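Local coordinates for ribosomal protein s2-related protein (Deinococcus radiodurans, PDB 2JH3) that binds a [4Fe-4S] iron-sulfur cluster and may act as a chelatase that inserts iron into sirohydrochlorin, at residues Glu307-Leu312 with Arg316-Leu321; Thr390-Thr395 with Val456-Val461; Glu43-Tyr48 with Leu364-Glu369; Glu76-Val79 with Pro85-Leu88. All coordinates share one frame; numbering follows the deposited sequence.

Interaction 1. Residues Glu307-Leu312 with Arg316-Leu321; sequences ELRHTL and RATLDL
Arg309 reaches from its strand to the loop 316-321 and meets it at three residues. Its NH1 donates to the backbone O of Arg316 at 3.0 Å. The oxygen takes this bond on a lone pair, in the carbonyl plane, and the N-H...O angle is 157°. Leu321 CD1 sits over the centre of one guanidinium face, 3.6 Å from Arg309 CZ. Thr318 stands at the guanidinium edge and is linked through a water that accepts from Arg309 NH2 and donates to Arg316 O. The second shell fixes the guanidinium. Arg309 CG lies between the backbone N and the carbonyl carbon (chi1 68°), and the chain bends at chi3, which brings the guanidinium beside Glu307. That residue holds it side-on: Arg309 NH2 to Glu307 OE1 is 2.9 Å and Arg309 NE to Glu307 OE2 is 3.0 Å. Arg356 of the neighbouring strand pairs with Glu307 OE1, and Asp313 O takes a further bond from Arg309 NH1. A leucine at Arg309 would probably leave the Glu307 carboxylate short of a charge partner and Arg316 O without its direct side-chain donor. The Arg309 side chain thus bridges strand 305-310 and the connection to strand 322-324, in the mixed sheet of the DR2241 stabilising domain.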
loop_
_atom_site.group_PDB
_atom_site.type_symbol
_atom_site.label_atom_id
_atom_site.label_comp_id
_atom_site.label_asym_id
_atom_site.label_seq_id
_atom_site.Cartn_x
_atom_site.Cartn_y
_atom_site.Cartn_z
ATOM N N GLU A 307 9.065 3.050 25.991
ATOM C CA GLU A 307 8.230 2.060 25.238
ATOM C C GLU A 307 7.945 2.583 23.825
ATOM O O GLU A 307 7.640 3.771 23.628
ATOM C CB GLU A 307 6.909 1.788 25.938
ATOM C CG GLU A 307 6.172 0.558 25.289
ATOM C CD GLU A 307 4.627 0.593 25.273
ATOM O OE1 GLU A 307 3.999 -0.340 25.842
ATOM O OE2 GLU A 307 4.039 1.521 24.695
ATOM N N LEU A 308 8.124 1.732 22.826
ATOM C CA LEU A 308 7.660 2.014 21.459
ATOM C C LEU A 308 6.558 1.020 21.035
ATOM O O LEU A 308 6.559 -0.184 21.407
ATOM C CB LEU A 308 8.845 1.935 20.521
ATOM C CG LEU A 308 10.026 2.923 20.677
ATOM C CD1 LEU A 308 10.932 2.591 21.915
ATOM C CD2 LEU A 308 10.869 2.882 19.591
ATOM N N ARG A 309 5.578 1.497 20.282
ATOM C CA ARG A 309 4.560 0.621 19.679
ATOM C C ARG A 309 4.017 1.349 18.464
ATOM O O ARG A 309 4.302 2.524 18.245
ATOM C CB ARG A 309 3.407 0.286 20.654
ATOM C CG ARG A 309 2.556 1.441 20.998
ATOM C CD ARG A 309 1.413 1.058 21.871
ATOM N NE ARG A 309 1.761 0.416 23.171
ATOM C CZ ARG A 309 0.857 -0.158 23.947
ATOM N NH1 ARG A 309 -0.425 -0.200 23.632
ATOM N NH2 ARG A 309 1.204 -0.667 25.078
ATOM N N HIS A 310 3.201 0.654 17.669
ATOM C CA HIS A 310 2.587 1.294 16.502
ATOM C C HIS A 310 1.537 2.275 17.032
ATOM O O HIS A 310 0.792 1.962 17.941
ATOM C CB HIS A 310 1.964 0.229 15.627
ATOM C CG HIS A 310 1.661 0.659 14.244
ATOM N ND1 HIS A 310 0.696 1.583 13.948
ATOM C CD2 HIS A 310 2.107 0.197 13.065
ATOM C CE1 HIS A 310 0.593 1.692 12.634
ATOM N NE2 HIS A 310 1.435 0.867 12.080
ATOM N N THR A 311 1.417 3.461 16.429
ATOM C CA THR A 311 0.355 4.347 16.788
ATOM C C THR A 311 -1.079 3.776 16.685
ATOM O O THR A 311 -1.943 4.147 17.489
ATOM C CB THR A 311 0.459 5.633 16.000
ATOM O OG1 THR A 311 0.587 5.320 14.636
ATOM C CG2 THR A 311 1.660 6.440 16.397
ATOM N N LEU A 312 -1.358 2.861 15.763
ATOM C CA LEU A 312 -2.639 2.199 15.679
ATOM C C LEU A 312 -2.941 1.305 16.908
ATOM O O LEU A 312 -4.080 0.938 17.147
ATOM C CB LEU A 312 -2.764 1.332 14.374
ATOM C CG LEU A 312 -2.868 2.095 13.011
ATOM C CD1 LEU A 312 -2.788 1.095 11.861
ATOM C CD2 LEU A 312 -4.112 2.875 12.952
ATOM N N ARG A 316 -3.811 -0.286 23.427
ATOM C CA ARG A 316 -4.045 -1.691 23.316
ATOM C C ARG A 316 -3.418 -2.403 24.527
ATOM O O ARG A 316 -2.305 -2.107 24.930
ATOM C CB ARG A 316 -3.427 -2.230 22.019
ATOM C CG ARG A 316 -3.887 -3.554 21.663
ATOM C CD ARG A 316 -3.548 -3.834 20.224
ATOM N NE ARG A 316 -3.629 -5.234 19.954
ATOM C CZ ARG A 316 -3.195 -5.846 18.872
ATOM N NH1 ARG A 316 -2.613 -5.244 17.838
ATOM N NH2 ARG A 316 -3.366 -7.128 18.821
ATOM N N ALA A 317 -4.116 -3.398 25.038
ATOM C CA ALA A 317 -3.633 -4.138 26.186
ATOM C C ALA A 317 -2.213 -4.674 25.974
ATOM O O ALA A 317 -1.876 -5.266 24.947
ATOM C CB ALA A 317 -4.607 -5.239 26.510
ATOM N N THR A 318 -1.353 -4.400 26.962
ATOM C CA THR A 318 0.066 -4.711 26.882
ATOM C C THR A 318 0.302 -6.175 26.611
ATOM O O THR A 318 1.193 -6.511 25.834
ATOM C CB THR A 318 0.708 -4.292 28.241
ATOM O OG1 THR A 318 0.767 -2.854 28.262
ATOM C CG2 THR A 318 1.991 -4.860 28.405
ATOM N N LEU A 319 -0.523 -7.033 27.214
ATOM C CA LEU A 319 -0.413 -8.474 27.045
ATOM C C LEU A 319 -0.889 -9.004 25.692
ATOM O O LEU A 319 -0.630 -10.147 25.390
ATOM C CB LEU A 319 -1.157 -9.231 28.182
ATOM C CG LEU A 319 -0.777 -8.848 29.636
ATOM C CD1 LEU A 319 -1.585 -9.663 30.643
ATOM C CD2 LEU A 319 0.749 -8.941 29.878
ATOM N N ASP A 320 -1.566 -8.187 24.893
ATOM C CA ASP A 320 -2.042 -8.529 23.549
ATOM C C ASP A 320 -0.895 -8.229 22.543
ATOM O O ASP A 320 -1.006 -8.523 21.362
ATOM C CB ASP A 320 -3.333 -7.696 23.311
ATOM C CG ASP A 320 -4.275 -8.246 22.173
ATOM O OD1 ASP A 320 -4.244 -9.460 21.844
ATOM O OD2 ASP A 320 -5.073 -7.427 21.606
ATOM N N LEU A 321 0.205 -7.629 23.012
ATOM C CA LEU A 321 1.338 -7.302 22.146
ATOM C C LEU A 321 2.547 -8.217 22.358
ATOM O O LEU A 321 2.781 -8.624 23.464
ATOM C CB LEU A 321 1.724 -5.849 22.374
ATOM C CG LEU A 321 0.606 -4.838 22.079
ATOM C CD1 LEU A 321 1.031 -3.475 22.525
ATOM C CD2 LEU A 321 0.222 -4.875 20.602
HETATM O O HOH W 1 3.281 -0.586 28.697
HETATM O O HOH W 2 -1.066 -0.947 27.001
#

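Interaction 2. Residues Thr390-Thr395 with Val456-Val461; sequences TPWMST and VLLAAV
Trp392 and Thr395, one turn apart at the start of helix 392-398, face Leu458 and Val461 on helix 455-467. The backbones come closest at Thr395 and Leu458, whose CA atoms are 8.7 Å apart. Pro391 is the N-cap residue of the first helix. Side chains make the contact between the two segments, and no hydrogen bond crosses it. Trp392 holds CG anti to its backbone nitrogen (chi1 161°), which carries the six-membered ring toward the second helix. Its CH2 corner does most of the touching. Trp392 CH2 is 3.8 Å from Leu458 CD2 and 4.0 Å from Val461 CG2, and both methyls approach the ring obliquely. This helix pair belongs to the 4Fe-4S cluster-binding domain. Leu457, next to Leu458, touches the cluster, and Cys454, one turn before Leu458, is a cluster ligand. The Trp392 side chain lies about 8 Å from the cluster. An alanine at Trp392 would probably open a gap beside Leu458 and Val461 and set their methyls free to shift. Val414 and Val417 of helix 411-422 touch Trp392 and Val461 respectively. Thr395 turns only its methyl to the contact: Thr395 CG2 is 3.8 Å from both Leu458 CD1 and Leu458 CD2. Its hydroxyl OG1 is hydrogen-bonded to Glu452.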
loop_
_atom_site.group_PDB
_atom_site.type_symbol
_atom_site.label_atom_id
_atom_site.label_comp_id
_atom_site.label_asym_id
_atom_site.label_seq_id
_atom_site.Cartn_x
_atom_site.Cartn_y
_atom_site.Cartn_z
ATOM N N THR A 390 19.746 15.720 -3.295
ATOM C CA THR A 390 20.405 15.397 -4.553
ATOM C C THR A 390 19.342 15.378 -5.668
ATOM O O THR A 390 18.350 14.686 -5.568
ATOM C CB THR A 390 21.080 14.046 -4.367
ATOM O OG1 THR A 390 21.974 14.116 -3.202
ATOM C CG2 THR A 390 21.774 13.531 -5.650
ATOM N N PRO A 391 19.514 16.161 -6.741
ATOM C CA PRO A 391 18.531 16.167 -7.821
ATOM C C PRO A 391 18.442 14.852 -8.550
ATOM O O PRO A 391 19.436 14.129 -8.589
ATOM C CB PRO A 391 19.126 17.176 -8.800
ATOM C CG PRO A 391 20.445 17.238 -8.475
ATOM C CD PRO A 391 20.629 17.046 -7.048
ATOM N N TRP A 392 17.283 14.546 -9.094
ATOM C CA TRP A 392 17.060 13.315 -9.805
ATOM C C TRP A 392 18.146 12.989 -10.835
ATOM O O TRP A 392 18.653 11.861 -10.884
ATOM C CB TRP A 392 15.690 13.336 -10.501
ATOM C CG TRP A 392 15.635 12.332 -11.546
ATOM C CD1 TRP A 392 15.983 12.478 -12.901
ATOM C CD2 TRP A 392 15.324 10.963 -11.366
ATOM N NE1 TRP A 392 15.803 11.246 -13.557
ATOM C CE2 TRP A 392 15.435 10.316 -12.638
ATOM C CE3 TRP A 392 14.935 10.207 -10.272
ATOM C CZ2 TRP A 392 15.182 8.987 -12.800
ATOM C CZ3 TRP A 392 14.685 8.873 -10.455
ATOM C CH2 TRP A 392 14.854 8.262 -11.691
ATOM N N MET A 393 18.522 13.947 -11.680
ATOM C CA MET A 393 19.432 13.591 -12.792
ATOM C C MET A 393 20.811 13.136 -12.291
ATOM O O MET A 393 21.482 12.286 -12.864
ATOM C CB MET A 393 19.582 14.774 -13.769
ATOM C CG MET A 393 19.437 14.331 -15.275
ATOM S SD MET A 393 20.093 12.665 -15.763
ATOM C CE MET A 393 18.661 12.103 -16.735
ATOM N N SER A 394 21.249 13.715 -11.197
ATOM C CA SER A 394 22.420 13.245 -10.544
ATOM C C SER A 394 22.388 11.752 -10.006
ATOM O O SER A 394 23.321 10.949 -10.245
ATOM C CB SER A 394 22.742 14.276 -9.459
ATOM O OG SER A 394 23.832 13.795 -8.793
ATOM N N THR A 395 21.312 11.362 -9.309
ATOM C CA THR A 395 21.095 9.958 -9.010
ATOM C C THR A 395 21.112 9.103 -10.244
ATOM O O THR A 395 21.798 8.075 -10.260
ATOM C CB THR A 395 19.721 9.760 -8.330
ATOM O OG1 THR A 395 19.612 10.680 -7.281
ATOM C CG2 THR A 395 19.513 8.339 -7.781
ATOM N N VAL A 456 13.990 1.864 -4.658
ATOM C CA VAL A 456 12.680 1.330 -5.047
ATOM C C VAL A 456 12.066 2.202 -6.164
ATOM O O VAL A 456 11.508 1.662 -7.167
ATOM C CB VAL A 456 11.771 1.142 -3.843
ATOM C CG1 VAL A 456 10.291 0.900 -4.260
ATOM C CG2 VAL A 456 12.240 -0.066 -2.995
ATOM N N LEU A 457 12.194 3.525 -6.039
ATOM C CA LEU A 457 11.722 4.436 -7.060
ATOM C C LEU A 457 12.551 4.325 -8.345
ATOM O O LEU A 457 11.974 4.351 -9.440
ATOM C CB LEU A 457 11.769 5.898 -6.570
ATOM C CG LEU A 457 11.438 6.989 -7.614
ATOM C CD1 LEU A 457 10.024 6.737 -8.187
ATOM C CD2 LEU A 457 11.449 8.373 -6.994
ATOM N N LEU A 458 13.882 4.176 -8.214
ATOM C CA LEU A 458 14.742 3.992 -9.409
ATOM C C LEU A 458 14.323 2.740 -10.182
ATOM O O LEU A 458 14.217 2.748 -11.403
ATOM C CB LEU A 458 16.203 3.849 -9.022
ATOM C CG LEU A 458 16.854 5.088 -8.481
ATOM C CD1 LEU A 458 18.113 4.799 -7.725
ATOM C CD2 LEU A 458 17.149 6.049 -9.585
ATOM N N ALA A 459 14.095 1.645 -9.493
ATOM C CA ALA A 459 13.620 0.422 -10.203
ATOM C C ALA A 459 12.236 0.573 -10.871
ATOM O O ALA A 459 11.948 0.006 -11.949
ATOM C CB ALA A 459 13.589 -0.727 -9.196
ATOM N N ALA A 460 11.353 1.319 -10.227
ATOM C CA ALA A 460 9.999 1.579 -10.802
ATOM C C ALA A 460 10.118 2.456 -12.071
ATOM O O ALA A 460 9.378 2.249 -13.073
ATOM C CB ALA A 460 9.093 2.241 -9.758
ATOM N N VAL A 461 11.042 3.419 -12.053
ATOM C CA VAL A 461 11.247 4.235 -13.226
ATOM C C VAL A 461 11.896 3.420 -14.328
ATOM O O VAL A 461 11.497 3.491 -15.522
ATOM C CB VAL A 461 12.103 5.498 -12.937
ATOM C CG1 VAL A 461 12.427 6.191 -14.248
ATOM C CG2 VAL A 461 11.328 6.429 -12.054
#

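Interaction 3. Residues Glu43-Tyr48 with Leu364-Glu369; sequences EVLEGY and LRLGLE
Glu43 and Arg365 form a salt bridge between a strand and a helix that are far apart in sequence. The strand, 43-48, is an outermost one in the mixed sheet of the first CbiX-like unit, a chelatase-type fold. The helix, 361-371, belongs to the DR2241 stabilising domain. The contact thus lies at a domain interface. Leu45 and Leu366 are the backbones' nearest pair, with CA atoms 8.6 Å apart. Their side chains meet loosely, Leu45 CD2 being 4.3 Å from Leu366 CD1. Leu366 also leans on Arg31 of helix 18-35, and Leu45 on Thr61. Glu43 is buried and shared. Its OE2 is hydrogen-bonded to Ser5 OG and to the backbone N of Ala63, which would hold the carboxylate in place while OE1 turns to the arginine. Arg365 starts with CG anti to its own nitrogen (chi1 177°) and then bends at chi3, which brings the guanidinium to the glutamate. Trp281 and His277 of helix 275-290 touch the Arg365 side chain. The side chains of Glu43 and Arg365 cross at about a right angle. The carboxylate and guanidinium planes are nonetheless only 24° apart, and one nitrogen makes the contact: Arg365 NH2 is 2.8 Å from Glu43 OE1.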
loop_
_atom_site.group_PDB
_atom_site.type_symbol
_atom_site.label_atom_id
_atom_site.label_comp_id
_atom_site.label_asym_id
_atom_site.label_seq_id
_atom_site.Cartn_x
_atom_site.Cartn_y
_atom_site.Cartn_z
ATOM N N GLU A 43 30.777 1.710 18.283
ATOM C CA GLU A 43 29.504 1.390 17.704
ATOM C C GLU A 43 29.723 0.563 16.426
ATOM O O GLU A 43 30.824 0.604 15.829
ATOM C CB GLU A 43 28.694 2.662 17.384
ATOM C CG GLU A 43 29.100 3.372 16.105
ATOM C CD GLU A 43 28.250 4.554 15.815
ATOM O OE1 GLU A 43 27.130 4.629 16.368
ATOM O OE2 GLU A 43 28.698 5.420 15.055
ATOM N N VAL A 44 28.681 -0.186 16.052
ATOM C CA VAL A 44 28.653 -0.998 14.824
ATOM C C VAL A 44 27.334 -0.702 14.118
ATOM O O VAL A 44 26.228 -0.832 14.693
ATOM C CB VAL A 44 28.813 -2.500 15.110
ATOM C CG1 VAL A 44 28.870 -3.295 13.845
ATOM C CG2 VAL A 44 30.059 -2.763 15.966
ATOM N N LEU A 45 27.457 -0.195 12.913
ATOM C CA LEU A 45 26.312 0.182 12.121
ATOM C C LEU A 45 26.243 -0.671 10.841
ATOM O O LEU A 45 27.239 -1.360 10.455
ATOM C CB LEU A 45 26.399 1.676 11.800
ATOM C CG LEU A 45 26.330 2.604 13.052
ATOM C CD1 LEU A 45 26.336 4.035 12.598
ATOM C CD2 LEU A 45 25.123 2.424 13.972
ATOM N N GLU A 46 25.088 -0.589 10.179
ATOM C CA GLU A 46 24.826 -1.340 8.954
ATOM C C GLU A 46 24.471 -0.423 7.825
ATOM O O GLU A 46 23.822 0.623 8.011
ATOM C CB GLU A 46 23.662 -2.286 9.155
ATOM C CG GLU A 46 23.940 -3.309 10.174
ATOM C CD GLU A 46 22.653 -3.898 10.776
ATOM O OE1 GLU A 46 21.693 -4.080 10.010
ATOM O OE2 GLU A 46 22.634 -4.240 11.963
ATOM N N GLY A 47 24.883 -0.795 6.626
ATOM C CA GLY A 47 24.349 -0.174 5.436
ATOM C C GLY A 47 24.174 -1.176 4.298
ATOM O O GLY A 47 24.828 -2.237 4.274
ATOM N N TYR A 48 23.296 -0.841 3.354
ATOM C CA TYR A 48 22.983 -1.787 2.269
ATOM C C TYR A 48 22.909 -1.079 0.940
ATOM O O TYR A 48 22.569 0.085 0.862
ATOM C CB TYR A 48 21.673 -2.555 2.538
ATOM C CG TYR A 48 21.720 -3.352 3.776
ATOM C CD1 TYR A 48 21.296 -2.812 4.947
ATOM C CD2 TYR A 48 22.244 -4.660 3.790
ATOM C CE1 TYR A 48 21.397 -3.514 6.154
ATOM C CE2 TYR A 48 22.384 -5.357 4.981
ATOM C CZ TYR A 48 21.930 -4.780 6.165
ATOM O OH TYR A 48 22.012 -5.495 7.357
ATOM N N LEU A 364 18.124 3.292 22.983
ATOM C CA LEU A 364 17.121 4.057 22.218
ATOM C C LEU A 364 17.567 4.460 20.835
ATOM O O LEU A 364 16.812 4.315 19.856
ATOM C CB LEU A 364 16.654 5.330 23.001
ATOM C CG LEU A 364 15.448 6.145 22.442
ATOM C CD1 LEU A 364 14.224 5.328 22.323
ATOM C CD2 LEU A 364 15.171 7.375 23.389
ATOM N N ARG A 365 18.792 4.982 20.727
ATOM C CA ARG A 365 19.314 5.449 19.469
ATOM C C ARG A 365 19.429 4.319 18.464
ATOM O O ARG A 365 18.946 4.442 17.329
ATOM C CB ARG A 365 20.663 6.096 19.664
ATOM C CG ARG A 365 21.302 6.540 18.359
ATOM C CD ARG A 365 22.468 7.452 18.553
ATOM N NE ARG A 365 23.799 6.911 18.245
ATOM C CZ ARG A 365 24.556 6.092 19.002
ATOM N NH1 ARG A 365 24.127 5.532 20.152
ATOM N NH2 ARG A 365 25.780 5.790 18.579
ATOM N N LEU A 366 20.111 3.228 18.845
ATOM C CA LEU A 366 20.173 2.061 17.907
ATOM C C LEU A 366 18.809 1.538 17.554
ATOM O O LEU A 366 18.576 1.231 16.445
ATOM C CB LEU A 366 21.101 0.939 18.415
ATOM C CG LEU A 366 21.409 -0.205 17.410
ATOM C CD1 LEU A 366 22.101 0.279 16.163
ATOM C CD2 LEU A 366 22.245 -1.322 18.120
ATOM N N GLY A 367 17.907 1.433 18.510
ATOM C CA GLY A 367 16.556 1.110 18.262
ATOM C C GLY A 367 15.852 1.894 17.195
ATOM O O GLY A 367 15.337 1.351 16.226
ATOM N N LEU A 368 15.953 3.189 17.323
ATOM C CA LEU A 368 15.353 4.120 16.377
ATOM C C LEU A 368 16.081 4.202 15.067
ATOM O O LEU A 368 15.429 4.357 14.050
ATOM C CB LEU A 368 15.245 5.532 17.016
ATOM C CG LEU A 368 13.969 6.127 17.659
ATOM C CD1 LEU A 368 12.668 5.317 17.560
ATOM C CD2 LEU A 368 14.128 6.623 19.000
ATOM N N GLU A 369 17.412 4.071 15.076
ATOM C CA GLU A 369 18.174 4.001 13.866
ATOM C C GLU A 369 17.935 2.738 13.027
ATOM O O GLU A 369 17.940 2.842 11.788
ATOM C CB GLU A 369 19.668 4.123 14.119
ATOM C CG GLU A 369 20.390 4.477 12.825
ATOM C CD GLU A 369 20.248 5.968 12.526
ATOM O OE1 GLU A 369 20.900 6.737 13.277
ATOM O OE2 GLU A 369 19.500 6.372 11.603
#

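Interaction 4. Residues Glu76-Val79 with Pro85-Leu88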
loop_
_atom_site.group_PDB
_atom_site.type_symbol
_atom_site.label_atom_id
_atom_site.label_comp_id
_atom_site.label_asym_id
_atom_site.label_seq_id
_atom_site.Cartn_x
_atom_site.Cartn_y
_atom_site.Cartn_z
ATOM N N GLU A 76 35.275 -9.544 -4.992
ATOM C CA GLU A 76 36.066 -8.338 -5.054
ATOM C C GLU A 76 36.098 -8.043 -6.509
ATOM O O GLU A 76 36.688 -8.778 -7.277
ATOM C CB GLU A 76 37.469 -8.562 -4.492
ATOM C CG GLU A 76 38.406 -7.394 -4.593
ATOM C CD GLU A 76 39.682 -7.644 -3.775
ATOM O OE1 GLU A 76 40.204 -8.827 -3.812
ATOM O OE2 GLU A 76 40.135 -6.673 -3.116
ATOM N N GLY A 77 35.396 -7.001 -6.900
ATOM C CA GLY A 77 35.041 -6.853 -8.289
ATOM C C GLY A 77 34.317 -5.537 -8.441
ATOM O O GLY A 77 34.454 -4.637 -7.610
ATOM N N TYR A 78 33.563 -5.436 -9.515
ATOM C CA TYR A 78 32.908 -4.175 -9.877
ATOM C C TYR A 78 32.043 -3.571 -8.790
ATOM O O TYR A 78 32.100 -2.379 -8.528
ATOM C CB TYR A 78 32.092 -4.420 -11.136
ATOM C CG TYR A 78 31.608 -3.141 -11.754
ATOM C CD1 TYR A 78 32.512 -2.242 -12.364
ATOM C CD2 TYR A 78 30.262 -2.801 -11.689
ATOM C CE1 TYR A 78 32.026 -1.034 -12.943
ATOM C CE2 TYR A 78 29.769 -1.597 -12.232
ATOM C CZ TYR A 78 30.645 -0.715 -12.851
ATOM O OH TYR A 78 30.124 0.458 -13.409
ATOM N N VAL A 79 31.267 -4.401 -8.119
ATOM C CA VAL A 79 30.390 -3.888 -7.097
ATOM C C VAL A 79 31.225 -3.288 -5.952
ATOM O O VAL A 79 30.981 -2.170 -5.560
ATOM C CB VAL A 79 29.402 -4.925 -6.584
ATOM C CG1 VAL A 79 28.654 -4.407 -5.359
ATOM C CG2 VAL A 79 28.412 -5.324 -7.685
ATOM N N PRO A 85 31.751 2.406 -3.591
ATOM C CA PRO A 85 32.461 3.673 -3.469
ATOM C C PRO A 85 31.729 4.854 -4.113
ATOM O O PRO A 85 31.639 5.898 -3.510
ATOM C CB PRO A 85 33.812 3.391 -4.144
ATOM C CG PRO A 85 33.971 1.990 -4.049
ATOM C CD PRO A 85 32.617 1.396 -4.234
ATOM N N ARG A 86 31.132 4.652 -5.265
ATOM C CA ARG A 86 30.319 5.680 -5.947
ATOM C C ARG A 86 29.083 6.101 -5.138
ATOM O O ARG A 86 28.765 7.247 -5.078
ATOM C CB ARG A 86 29.839 5.069 -7.230
ATOM C CG ARG A 86 29.252 5.895 -8.244
ATOM C CD ARG A 86 28.905 4.899 -9.388
ATOM N NE ARG A 86 27.655 4.256 -9.046
ATOM C CZ ARG A 86 27.072 3.199 -9.601
ATOM N NH1 ARG A 86 27.628 2.471 -10.579
ATOM N NH2 ARG A 86 25.852 2.880 -9.090
ATOM N N GLU A 87 28.366 5.149 -4.550
ATOM C CA GLU A 87 27.186 5.485 -3.785
ATOM C C GLU A 87 27.558 6.108 -2.427
ATOM O O GLU A 87 26.940 7.088 -1.960
ATOM C CB GLU A 87 26.356 4.247 -3.611
ATOM C CG GLU A 87 25.818 3.701 -4.941
ATOM C CD GLU A 87 24.798 4.677 -5.581
ATOM O OE1 GLU A 87 23.758 4.969 -4.941
ATOM O OE2 GLU A 87 25.025 5.140 -6.703
ATOM N N LEU A 88 28.607 5.577 -1.826
ATOM C CA LEU A 88 29.124 6.160 -0.606
ATOM C C LEU A 88 29.721 7.525 -0.829
ATOM O O LEU A 88 29.900 8.253 0.132
ATOM C CB LEU A 88 30.188 5.260 0.016
ATOM C CG LEU A 88 29.939 4.175 1.046
ATOM C CD1 LEU A 88 28.690 4.235 1.933
ATOM C CD2 LEU A 88 30.177 2.748 0.530
#
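Tyr78 and Arg86 approach each other along one side of helix 78-88, about two turns apart. The phenol oxygen Tyr78 OH stands 4.3 Å from Arg86 NH1, near the guanidinium plane and at its edge. This is too far for a direct hydrogen bond. Thr400 joins them instead: its OG1 is hydrogen-bonded to Arg86 NH1 and weakly to Tyr78 OH. CG lies anti to the Tyr78 nitrogen (chi1 -168°), and this turns the ring along the helix, with OH coming toward Arg86. The other end of the guanidinium leans to the next residue, where Arg86 NH2 and Glu87 OE2 make a weak salt bridge of 3.4 Å. Glu87 OE2 is also paired with Arg398. Val79 joins in through its backbone, since its side chain points away. Val79 O is 4.1 Å from Pro85 CD. Pro85 has no N-H to give to the turn before it, and the helix is kinked there. Gly77 is the N-cap residue of this helix of the CbiX-like unit. The direct contact is thin and makes no bond of its own. The polar link between the two turns therefore passes through Thr400, beyond this helix.

How the interactions relate
From the N terminus, strand 43-48 opens interaction 3, which closes only at helix 361-371, more than 300 residues later. It ties the first CbiX-like unit to the DR2241 stabilising domain. Interactions 4 and 1 nest inside that long loop, one after the other. Interaction 4 stays within helix 78-88 of the CbiX-like unit, and interaction 1 closes a short connection in the stabilising domain. Interaction 2 follows in series and joins two helices of the cluster-binding domain. No two loops cross. Interactions 1 and 3 touch, with Leu308 CD2 3.6 Å from Leu368 CD1. Interactions 2 and 4 approach to about 6 Å between nearest atoms without touching.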